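Side-chain contacts in putative isomerase (Sinorhizobium meliloti, PDB 2PPG), which is of unknown function but has the two-domain architecture of the enolase superfamily, an N-terminal domain packed against a TIM-barrel-like C-terminal domain: residues Gly359-Leu364 / Val369-Pro374; Val66-Thr71 / Val378-Glu383; Ala319-Gly324 / His347-Pro352. All coordinates share one frame; numbering follows the deposited sequence.

Interaction 1: Gly359-Leu364 / Val369-Pro374; sequences GDMDCL and VVPTGP
Asp360 reaches across to Thr372 with both carboxylate oxygens, its CG placed between the backbone N and the carbonyl carbon (chi1 62°). CB leaves the chain alongside the other segment, and CG comes within 3.4 Å of Thr372 OG1. At the tip, Asp360 OD1 takes Thr372 N at 3.0 Å on its syn lone pair, while OD2 accepts the hydroxyl OG1 of Thr372 at 2.6 Å, 16° out of the carboxylate plane. Asp360 OD1 also lies 3.1 Å from Pro371 CA, and OD2 has Thr372 CG2 beside it. Two bonds to one residue fix the rotation of the carboxylate, and threonine suits the place because its backbone N-H and hydroxyl can be gripped together. Pro371 and Met361 (a selenomethionine) pack beside this clasp, Met361 CB lying 4.0 Å from Pro371 CG. Val369 N donates to Asp362 O at 2.7 Å, and the return bond is weak. Branched Val369 also gives CG2 to Leu364 CD2 at 3.6 Å, whereas the carboxylate of Asp362 turns off to a salt bridge with Arg354. Asp362 and Val369 form an antiparallel hydrogen-bonded pair, part of a β-hairpin whose strand 367-369 runs antiparallel to strand 155-161 in the barrel domain.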
ATOM      1  N   GLY A 359      34.660  40.753   5.037  1.00 25.34           N
ATOM      2  CA  GLY A 359      34.027  40.262   3.813  1.00 23.86           C
ATOM      3  C   GLY A 359      32.855  41.126   3.404  1.00 25.87           C
ATOM      4  O   GLY A 359      32.589  42.139   4.025  1.00 29.94           O
ATOM      5  N   ASP A 360      32.136  40.719   2.365  1.00 30.81           N
ATOM      6  CA  ASP A 360      31.075  41.546   1.798  1.00 32.80           C
ATOM      7  C   ASP A 360      29.694  40.881   1.809  1.00 34.10           C
ATOM      8  O   ASP A 360      28.805  41.237   1.012  1.00 33.39           O
ATOM      9  CB  ASP A 360      31.447  42.023   0.383  1.00 34.17           C
ATOM     10  CG  ASP A 360      31.638  40.878  -0.592  1.00 35.55           C
ATOM     11  OD1 ASP A 360      31.461  39.709  -0.188  1.00 35.32           O
ATOM     12  OD2 ASP A 360      31.965  41.147  -1.770  1.00 36.42           O
HETATM   13  N   MSE A 361      29.520  39.920   2.710  1.00 32.32           N
HETATM   14  CA  MSE A 361      28.197  39.416   3.004  1.00 38.16           C
HETATM   15  C   MSE A 361      27.359  40.567   3.552  1.00 37.24           C
HETATM   16  O   MSE A 361      27.840  41.375   4.345  1.00 39.38           O
HETATM   17  CB  MSE A 361      28.264  38.289   4.025  1.00 40.33           C
HETATM   18  CG  MSE A 361      26.902  37.807   4.488  1.00 43.71           C
HETATM   19 SE   MSE A 361      26.965  36.195   5.597  1.00 48.96          SE
HETATM   20  CE  MSE A 361      27.772  36.939   7.208  1.00 46.81           C
ATOM     21  N   ASP A 362      26.113  40.657   3.109  1.00 35.83           N
ATOM     22  CA  ASP A 362      25.204  41.662   3.621  1.00 35.72           C
ATOM     23  C   ASP A 362      23.801  41.098   3.538  1.00 37.31           C
ATOM     24  O   ASP A 362      23.555  40.092   2.865  1.00 39.59           O
ATOM     25  CB  ASP A 362      25.302  42.951   2.793  1.00 35.12           C
ATOM     26  CG  ASP A 362      24.806  44.194   3.553  1.00 36.95           C
ATOM     27  OD1 ASP A 362      24.101  44.057   4.569  1.00 36.33           O
ATOM     28  OD2 ASP A 362      25.114  45.320   3.124  1.00 37.24           O
ATOM     29  N   CYS A 363      22.883  41.731   4.245  1.00 37.32           N
ATOM     30  CA  CYS A 363      21.480  41.485   4.012  1.00 38.02           C
ATOM     31  C   CYS A 363      20.743  42.808   4.101  1.00 36.10           C
ATOM     32  O   CYS A 363      20.702  43.423   5.162  1.00 33.80           O
ATOM     33  CB  CYS A 363      20.931  40.492   5.020  1.00 38.20           C
ATOM     34  SG  CYS A 363      19.222  40.104   4.694  1.00 37.64           S
ATOM     35  N   LEU A 364      20.182  43.252   2.980  1.00 33.48           N
ATOM     36  CA  LEU A 364      19.520  44.542   2.919  1.00 33.52           C
ATOM     37  C   LEU A 364      18.407  44.526   1.863  1.00 35.31           C
ATOM     38  O   LEU A 364      18.477  43.780   0.888  1.00 34.35           O
ATOM     39  CB  LEU A 364      20.558  45.635   2.618  1.00 36.90           C
ATOM     40  CG  LEU A 364      20.917  45.885   1.139  1.00 40.68           C
ATOM     41  CD1 LEU A 364      21.802  47.135   0.947  1.00 39.19           C
ATOM     42  CD2 LEU A 364      21.526  44.664   0.450  1.00 36.24           C
ATOM     43  N   VAL A 369      23.021  39.478   0.310  1.00 26.98           N
ATOM     44  CA  VAL A 369      24.021  39.616  -0.724  1.00 25.83           C
ATOM     45  C   VAL A 369      25.023  38.483  -0.496  1.00 28.21           C
ATOM     46  O   VAL A 369      25.585  38.353   0.592  1.00 24.20           O
ATOM     47  CB  VAL A 369      24.692  40.993  -0.666  1.00 29.01           C
ATOM     48  CG1 VAL A 369      25.876  41.057  -1.629  1.00 26.57           C
ATOM     49  CG2 VAL A 369      23.661  42.119  -0.946  1.00 23.46           C
ATOM     50  N   VAL A 370      25.200  37.638  -1.503  1.00 26.46           N
ATOM     51  CA  VAL A 370      26.119  36.515  -1.403  1.00 28.15           C
ATOM     52  C   VAL A 370      27.551  37.021  -1.462  1.00 27.29           C
ATOM     53  O   VAL A 370      27.918  37.709  -2.421  1.00 30.67           O
ATOM     54  CB  VAL A 370      25.909  35.509  -2.561  1.00 29.79           C
ATOM     55  CG1 VAL A 370      26.978  34.388  -2.516  1.00 30.49           C
ATOM     56  CG2 VAL A 370      24.504  34.931  -2.530  1.00 27.05           C
ATOM     57  N   PRO A 371      28.363  36.697  -0.436  1.00 27.34           N
ATOM     58  CA  PRO A 371      29.774  37.111  -0.406  1.00 27.05           C
ATOM     59  C   PRO A 371      30.499  36.638  -1.647  1.00 30.14           C
ATOM     60  O   PRO A 371      30.235  35.546  -2.127  1.00 32.23           O
ATOM     61  CB  PRO A 371      30.341  36.433   0.852  1.00 26.85           C
ATOM     62  CG  PRO A 371      29.268  35.488   1.342  1.00 28.34           C
ATOM     63  CD  PRO A 371      27.963  35.952   0.772  1.00 27.31           C
ATOM     64  N   THR A 372      31.403  37.459  -2.166  1.00 36.04           N
ATOM     65  CA  THR A 372      32.020  37.205  -3.471  1.00 38.65           C
ATOM     66  C   THR A 372      33.327  36.412  -3.432  1.00 44.17           C
ATOM     67  O   THR A 372      34.185  36.602  -4.292  1.00 45.69           O
ATOM     68  CB  THR A 372      32.282  38.515  -4.224  1.00 35.67           C
ATOM     69  OG1 THR A 372      33.018  39.400  -3.371  1.00 35.72           O
ATOM     70  CG2 THR A 372      30.976  39.178  -4.627  1.00 34.01           C
ATOM     71  N   GLY A 373      33.473  35.519  -2.453  1.00 48.68           N
ATOM     72  CA  GLY A 373      34.632  34.605  -2.391  1.00 45.98           C
ATOM     73  C   GLY A 373      35.945  35.313  -2.101  1.00 43.86           C
ATOM     74  O   GLY A 373      35.938  36.516  -1.826  1.00 40.31           O
ATOM     75  N   PRO A 374      37.083  34.568  -2.130  1.00 42.65           N
ATOM     76  CA  PRO A 374      37.192  33.113  -2.298  1.00 36.35           C
ATOM     77  C   PRO A 374      36.828  32.370  -1.010  1.00 34.13           C
ATOM     78  O   PRO A 374      36.744  32.986   0.055  1.00 33.39           O
ATOM     79  CB  PRO A 374      38.680  32.890  -2.636  1.00 36.10           C
ATOM     80  CG  PRO A 374      39.315  34.225  -2.717  1.00 35.72           C
ATOM     81  CD  PRO A 374      38.415  35.188  -1.987  1.00 40.75           C
TER

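Interaction 2: Val66-Thr71 / Val378-Glu383; sequences VGWGET and VEPSKE
Trp68 and Pro380 make most of this contact, and they do so by CH-pi packing. The pyrrolidine lies over one face of the indole: Pro380 CD sits 3.3 Å from the centroid of the Trp68 five-membered ring, only 3° off the ring normal, and Pro380 CG lies 3.5 Å above the ring system, over its centre. CG thus reaches the fused bond and the benzene half, 3.7 Å from Trp68 CE3, while CD serves the pyrrole half. The indole is swung out by a CG set anti to the carbonyl carbon (chi1 -74°), and the broad flat tryptophan presents a face matched by the compact, rigid proline.

Apolar contact of a lesser kind comes from Glu379, whose CG touches Trp68 CD1 at 4.0 Å, approaching obliquely.

Polar interactions lie at the margins. The carboxylate of Glu379 is turned to a salt bridge with Lys138, a lysine that also hydrogen-bonds to Val66 O, so one ammonium group ties both segments. On the strand itself, Trp68 N is held by Asp134.

Because Pro380 CD is bonded to the amide nitrogen, its hydrogens are probably somewhat polarised and well suited to an electron-rich indole. The junction between the N-terminal-domain strand 66-72 and strand 378-380 is thus held mainly by C-H groups of proline on an indole face, with the lysine bridge adding charge at one side.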
ATOM      1  N   VAL A  66      44.350  29.356   5.573  1.00 29.36           N
ATOM      2  CA  VAL A  66      43.547  29.234   6.769  1.00 31.42           C
ATOM      3  C   VAL A  66      42.064  29.171   6.383  1.00 34.59           C
ATOM      4  O   VAL A  66      41.567  29.987   5.588  1.00 30.04           O
ATOM      5  CB  VAL A  66      43.804  30.414   7.751  1.00 35.49           C
ATOM      6  CG1 VAL A  66      42.918  30.304   8.977  1.00 34.91           C
ATOM      7  CG2 VAL A  66      45.274  30.460   8.178  1.00 36.26           C
ATOM      8  N   GLY A  67      41.373  28.171   6.929  1.00 33.96           N
ATOM      9  CA  GLY A  67      39.951  28.003   6.722  1.00 28.79           C
ATOM     10  C   GLY A  67      39.210  28.139   8.036  1.00 29.94           C
ATOM     11  O   GLY A  67      39.720  27.771   9.099  1.00 33.30           O
ATOM     12  N   TRP A  68      37.997  28.666   7.971  1.00 26.13           N
ATOM     13  CA  TRP A  68      37.207  28.810   9.170  1.00 26.13           C
ATOM     14  C   TRP A  68      35.896  28.071   9.044  1.00 26.99           C
ATOM     15  O   TRP A  68      35.264  28.086   7.991  1.00 27.74           O
ATOM     16  CB  TRP A  68      36.925  30.277   9.453  1.00 25.44           C
ATOM     17  CG  TRP A  68      38.103  31.053   9.966  1.00 26.05           C
ATOM     18  CD1 TRP A  68      38.948  31.838   9.233  1.00 26.09           C
ATOM     19  CD2 TRP A  68      38.537  31.160  11.329  1.00 24.35           C
ATOM     20  NE1 TRP A  68      39.873  32.430  10.051  1.00 28.37           N
ATOM     21  CE2 TRP A  68      39.654  32.031  11.341  1.00 24.64           C
ATOM     22  CE3 TRP A  68      38.076  30.621  12.544  1.00 22.81           C
ATOM     23  CZ2 TRP A  68      40.334  32.368  12.513  1.00 25.81           C
ATOM     24  CZ3 TRP A  68      38.746  30.952  13.717  1.00 24.62           C
ATOM     25  CH2 TRP A  68      39.868  31.823  13.694  1.00 28.13           C
ATOM     26  N   GLY A  69      35.504  27.427  10.139  1.00 24.93           N
ATOM     27  CA  GLY A  69      34.226  26.764  10.254  1.00 20.65           C
ATOM     28  C   GLY A  69      33.572  27.147  11.565  1.00 22.70           C
ATOM     29  O   GLY A  69      34.135  27.898  12.351  1.00 21.83           O
ATOM     30  N   GLU A  70      32.385  26.613  11.814  1.00 23.58           N
ATOM     31  CA  GLU A  70      31.597  27.044  12.935  1.00 25.80           C
ATOM     32  C   GLU A  70      30.382  26.139  13.084  1.00 27.53           C
ATOM     33  O   GLU A  70      29.720  25.789  12.106  1.00 29.01           O
ATOM     34  CB  GLU A  70      31.157  28.501  12.744  1.00 23.53           C
ATOM     35  CG  GLU A  70      30.484  29.117  13.982  1.00 28.26           C
ATOM     36  CD  GLU A  70      29.743  30.431  13.699  1.00 31.77           C
ATOM     37  OE1 GLU A  70      29.615  30.828  12.516  1.00 36.68           O
ATOM     38  OE2 GLU A  70      29.286  31.077  14.666  1.00 34.48           O
ATOM     39  N   THR A  71      30.092  25.752  14.315  1.00 26.84           N
ATOM     40  CA  THR A  71      28.898  24.974  14.585  1.00 27.08           C
ATOM     41  C   THR A  71      28.202  25.550  15.824  1.00 25.45           C
ATOM     42  O   THR A  71      28.582  26.617  16.295  1.00 26.38           O
ATOM     43  CB  THR A  71      29.229  23.472  14.707  1.00 27.23           C
ATOM     44  OG1 THR A  71      28.027  22.720  14.938  1.00 27.12           O
ATOM     45  CG2 THR A  71      30.256  23.226  15.831  1.00 26.26           C
ATOM     46  N   VAL A 378      33.697  35.204   3.960  1.00 31.88           N
ATOM     47  CA  VAL A 378      33.675  35.877   5.251  1.00 30.70           C
ATOM     48  C   VAL A 378      34.672  35.215   6.186  1.00 30.29           C
ATOM     49  O   VAL A 378      35.005  34.047   6.004  1.00 28.24           O
ATOM     50  CB  VAL A 378      32.266  35.891   5.916  1.00 30.48           C
ATOM     51  CG1 VAL A 378      31.184  35.946   4.878  1.00 34.36           C
ATOM     52  CG2 VAL A 378      32.073  34.703   6.811  1.00 31.49           C
ATOM     53  N   GLU A 379      35.147  35.968   7.179  1.00 31.41           N
ATOM     54  CA  GLU A 379      36.094  35.459   8.180  1.00 34.48           C
ATOM     55  C   GLU A 379      35.870  36.200   9.481  1.00 32.49           C
ATOM     56  O   GLU A 379      35.211  37.231   9.486  1.00 35.68           O
ATOM     57  CB  GLU A 379      37.537  35.660   7.721  1.00 34.65           C
ATOM     58  CG  GLU A 379      37.979  34.737   6.611  1.00 41.85           C
ATOM     59  CD  GLU A 379      39.300  35.155   5.993  1.00 47.23           C
ATOM     60  OE1 GLU A 379      40.064  35.909   6.639  1.00 51.66           O
ATOM     61  OE2 GLU A 379      39.579  34.731   4.853  1.00 48.52           O
ATOM     62  N   PRO A 380      36.409  35.682  10.596  1.00 35.84           N
ATOM     63  CA  PRO A 380      36.284  36.455  11.833  1.00 35.06           C
ATOM     64  C   PRO A 380      37.217  37.653  11.752  1.00 35.84           C
ATOM     65  O   PRO A 380      38.326  37.532  11.226  1.00 36.43           O
ATOM     66  CB  PRO A 380      36.755  35.476  12.923  1.00 31.88           C
ATOM     67  CG  PRO A 380      36.842  34.124  12.249  1.00 32.53           C
ATOM     68  CD  PRO A 380      37.127  34.414  10.812  1.00 34.98           C
ATOM     69  N   SER A 381      36.768  38.802  12.241  1.00 34.79           N
ATOM     70  CA  SER A 381      37.589  40.004  12.214  1.00 38.65           C
ATOM     71  C   SER A 381      38.698  39.859  13.245  1.00 40.29           C
ATOM     72  O   SER A 381      38.619  38.976  14.105  1.00 42.90           O
ATOM     73  CB  SER A 381      36.731  41.237  12.509  1.00 38.54           C
ATOM     74  OG  SER A 381      36.080  41.112  13.762  1.00 37.82           O
ATOM     75  N   LYS A 382      39.724  40.713  13.158  1.00 42.05           N
ATOM     76  CA  LYS A 382      40.793  40.765  14.176  1.00 43.15           C
ATOM     77  C   LYS A 382      40.232  40.916  15.599  1.00 40.37           C
ATOM     78  O   LYS A 382      40.723  40.285  16.539  1.00 34.78           O
ATOM     79  CB  LYS A 382      41.811  41.891  13.900  1.00 48.19           C
ATOM     80  CG  LYS A 382      42.623  41.798  12.578  1.00 57.49           C
ATOM     81  CD  LYS A 382      42.924  40.366  12.096  1.00 61.84           C
ATOM     82  CE  LYS A 382      43.911  39.625  13.002  1.00 66.68           C
ATOM     83  NZ  LYS A 382      45.284  40.198  12.948  1.00 69.29           N
ATOM     84  N   GLU A 383      39.190  41.736  15.738  0.50 39.70           N
ATOM     85  CA  GLU A 383      38.544  41.950  17.027  0.50 40.65           C
ATOM     86  C   GLU A 383      37.776  40.715  17.523  0.50 42.64           C
ATOM     87  O   GLU A 383      37.802  40.399  18.714  0.50 43.96           O
ATOM     88  CB  GLU A 383      37.649  43.203  17.002  0.50 39.55           C
ATOM     89  CG  GLU A 383      36.570  43.236  15.918  0.50 38.89           C
ATOM     90  CD  GLU A 383      36.996  43.967  14.644  0.50 38.55           C
ATOM     91  OE1 GLU A 383      36.140  44.673  14.068  0.50 36.93           O
ATOM     92  OE2 GLU A 383      38.167  43.832  14.214  0.50 35.55           O
TER

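Interaction 3: Ala319-Gly324 / His347-Pro352; sequences ATIGAG and HSIFEP
Ile321 and Ile349 bring their segments closest, with CA atoms 6.4 Å apart, in a meeting of unlike backbones. Residues 319-324 form an irregular loop that is extended through Thr320 and Ile321, passes through a nearly fully extended Gly322, a shape glycine adopts readily, and then turns at Ala323 and Gly324. Gly324 has a phi of 137°, at which a CB would crowd the preceding carbonyl oxygen; glycine avoids this and stands at the N-cap position of helix 325-336. Residues 347-350 make a single short helical turn, in which Glu351 N bonds to His347 O at 3.2 Å.

One side chain bridges the gap. Ile349 points from the helical turn toward the loop; its CG1 arm is set anti to the carbonyl carbon (chi1 -63°), and the extended chi2 (157°) then carries CD1 out to the loop. That methyl settles on the backbone, 3.6 Å from Thr320 O and 3.6 Å from Ile321 N, and also meets Ile321 CG1 at 3.8 Å, where the two isoleucine side chains cross at about a right angle. The second branch meets the loop further along the chain: Ile349 CG2 lies 3.9 Å from Gly322 O. A β-branched residue fits well here, since its two arms can press on two separate peptide groups of the loop. The contact is purely van der Waals.

The CB of Ile321 points away from the helical turn, and its side chain also packs on Tyr23 and Leu74, while CG1 still reaches Ile349. Thr320 packs on Phe326, and Arg19 touches Ile349. The loop follows strand 314-315 and leads into helix 325-336; the short helix 347-350 follows strand 343-345. The pairing thus joins the segments that follow two successive β-strands of the TIM-barrel-like domain.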
ATOM      1  N   ALA A 319      18.244  29.886   9.587  1.00 37.08           N
ATOM      2  CA  ALA A 319      19.304  30.755  10.088  1.00 39.75           C
ATOM      3  C   ALA A 319      19.152  30.912  11.604  1.00 40.47           C
ATOM      4  O   ALA A 319      18.032  30.972  12.119  1.00 38.92           O
ATOM      5  CB  ALA A 319      19.267  32.106   9.390  1.00 37.86           C
ATOM      6  N   THR A 320      20.269  30.971  12.320  1.00 40.12           N
ATOM      7  CA  THR A 320      20.193  30.991  13.773  1.00 39.75           C
ATOM      8  C   THR A 320      21.260  31.863  14.460  1.00 42.30           C
ATOM      9  O   THR A 320      21.889  32.712  13.828  1.00 42.37           O
ATOM     10  CB  THR A 320      20.230  29.554  14.319  1.00 40.82           C
ATOM     11  OG1 THR A 320      19.946  29.564  15.720  1.00 38.36           O
ATOM     12  CG2 THR A 320      21.607  28.898  14.049  1.00 41.58           C
ATOM     13  N   ILE A 321      21.414  31.673  15.771  1.00 43.67           N
ATOM     14  CA  ILE A 321      22.461  32.313  16.557  1.00 40.82           C
ATOM     15  C   ILE A 321      23.808  31.808  16.094  1.00 38.49           C
ATOM     16  O   ILE A 321      24.004  30.607  15.958  1.00 39.32           O
ATOM     17  CB  ILE A 321      22.305  31.942  18.052  1.00 44.44           C
ATOM     18  CG1 ILE A 321      21.076  32.639  18.651  1.00 43.52           C
ATOM     19  CG2 ILE A 321      23.608  32.218  18.843  1.00 40.21           C
ATOM     20  CD1 ILE A 321      20.440  31.879  19.783  1.00 43.54           C
ATOM     21  N   GLY A 322      24.732  32.724  15.843  1.00 36.11           N
ATOM     22  CA  GLY A 322      26.084  32.347  15.452  1.00 35.64           C
ATOM     23  C   GLY A 322      26.831  33.569  14.979  1.00 35.89           C
ATOM     24  O   GLY A 322      26.227  34.619  14.763  1.00 33.32           O
ATOM     25  N   ALA A 323      28.143  33.433  14.811  1.00 35.34           N
ATOM     26  CA  ALA A 323      28.981  34.557  14.408  1.00 32.96           C
ATOM     27  C   ALA A 323      28.655  35.018  12.995  1.00 33.99           C
ATOM     28  O   ALA A 323      28.590  36.221  12.727  1.00 36.11           O
ATOM     29  CB  ALA A 323      30.452  34.190  14.508  1.00 31.76           C
ATOM     30  N   GLY A 324      28.450  34.065  12.088  1.00 30.95           N
ATOM     31  CA  GLY A 324      28.228  34.412  10.692  1.00 26.36           C
ATOM     32  C   GLY A 324      28.990  33.524   9.735  1.00 28.65           C
ATOM     33  O   GLY A 324      28.721  33.532   8.523  1.00 31.73           O
ATOM     34  N   HIS A 347      17.396  39.165  11.829  1.00 40.04           N
ATOM     35  CA  HIS A 347      17.830  40.554  11.955  1.00 42.58           C
ATOM     36  C   HIS A 347      18.473  40.858  13.313  1.00 40.73           C
ATOM     37  O   HIS A 347      19.539  41.466  13.385  1.00 43.34           O
ATOM     38  CB  HIS A 347      16.633  41.475  11.719  1.00 42.72           C
ATOM     39  CG  HIS A 347      15.464  41.158  12.589  1.00 44.09           C
ATOM     40  ND1 HIS A 347      15.166  41.882  13.721  1.00 45.03           N
ATOM     41  CD2 HIS A 347      14.550  40.161  12.527  1.00 46.63           C
ATOM     42  CE1 HIS A 347      14.105  41.359  14.307  1.00 47.88           C
ATOM     43  NE2 HIS A 347      13.710  40.314  13.603  1.00 49.33           N
ATOM     44  N   SER A 348      17.824  40.415  14.381  1.00 42.27           N
ATOM     45  CA  SER A 348      18.266  40.687  15.747  1.00 44.42           C
ATOM     46  C   SER A 348      19.646  40.094  16.086  1.00 44.29           C
ATOM     47  O   SER A 348      20.269  40.485  17.074  1.00 44.04           O
ATOM     48  CB  SER A 348      17.203  40.184  16.729  1.00 45.23           C
ATOM     49  OG  SER A 348      16.602  38.989  16.251  1.00 47.04           O
ATOM     50  N   ILE A 349      20.109  39.153  15.263  1.00 45.05           N
ATOM     51  CA  ILE A 349      21.436  38.548  15.420  1.00 45.88           C
ATOM     52  C   ILE A 349      22.426  39.144  14.421  1.00 43.81           C
ATOM     53  O   ILE A 349      23.536  39.527  14.780  1.00 45.56           O
ATOM     54  CB  ILE A 349      21.391  37.010  15.226  1.00 47.62           C
ATOM     55  CG1 ILE A 349      20.518  36.353  16.296  1.00 48.22           C
ATOM     56  CG2 ILE A 349      22.804  36.406  15.253  1.00 48.96           C
ATOM     57  CD1 ILE A 349      19.971  34.983  15.878  1.00 50.70           C
ATOM     58  N   PHE A 350      22.005  39.219  13.167  1.00 41.11           N
ATOM     59  CA  PHE A 350      22.866  39.645  12.075  1.00 40.71           C
ATOM     60  C   PHE A 350      23.429  41.040  12.302  1.00 40.74           C
ATOM     61  O   PHE A 350      24.627  41.251  12.136  1.00 41.01           O
ATOM     62  CB  PHE A 350      22.098  39.584  10.741  1.00 39.50           C
ATOM     63  CG  PHE A 350      22.975  39.718   9.515  1.00 37.47           C
ATOM     64  CD1 PHE A 350      23.601  38.608   8.974  1.00 35.67           C
ATOM     65  CD2 PHE A 350      23.167  40.957   8.906  1.00 36.92           C
ATOM     66  CE1 PHE A 350      24.413  38.720   7.848  1.00 37.01           C
ATOM     67  CE2 PHE A 350      23.976  41.084   7.789  1.00 38.84           C
ATOM     68  CZ  PHE A 350      24.606  39.962   7.255  1.00 38.14           C
ATOM     69  N   GLU A 351      22.569  41.982  12.681  1.00 42.50           N
ATOM     70  CA  GLU A 351      22.990  43.381  12.809  1.00 46.86           C
ATOM     71  C   GLU A 351      24.073  43.659  13.843  1.00 46.75           C
ATOM     72  O   GLU A 351      25.102  44.241  13.510  1.00 45.54           O
ATOM     73  CB  GLU A 351      21.805  44.323  13.018  1.00 51.86           C
ATOM     74  CG  GLU A 351      21.573  45.256  11.838  1.00 58.23           C
ATOM     75  CD  GLU A 351      20.864  44.557  10.699  1.00 60.40           C
ATOM     76  OE1 GLU A 351      20.128  43.591  10.993  1.00 63.40           O
ATOM     77  OE2 GLU A 351      21.034  44.968   9.526  1.00 58.16           O
ATOM     78  N   PRO A 352      23.845  43.259  15.106  1.00 48.22           N
ATOM     79  CA  PRO A 352      24.910  43.500  16.076  1.00 49.06           C
ATOM     80  C   PRO A 352      26.161  42.657  15.805  1.00 51.03           C
ATOM     81  O   PRO A 352      27.216  42.921  16.380  1.00 56.08           O
ATOM     82  CB  PRO A 352      24.271  43.108  17.418  1.00 47.63           C
ATOM     83  CG  PRO A 352      23.162  42.183  17.070  1.00 48.15           C
ATOM     84  CD  PRO A 352      22.666  42.609  15.717  1.00 49.10           C
TER

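In the fold
The three contacts sit side by side, their centres about 14 to 15 Å apart. Met361 of interaction 1 joins both others: its CB lies 3.8 Å from Val378 CG1 of interaction 2, and its CE lies 3.8 Å from Gly324 O of interaction 3. The ring of Phe350 in interaction 3 adds to this packing, touching the backbone of Asp362 and Cys363. A polar link connects interactions 2 and 3, where Glu70 OE2 and Ala323 N, 2.6 Å apart, form a probable hydrogen bond. Along the chain, interactions 1 and 3 are nested within the long loop closed by interaction 2, one of the contacts between the N-terminal domain and the barrel domain.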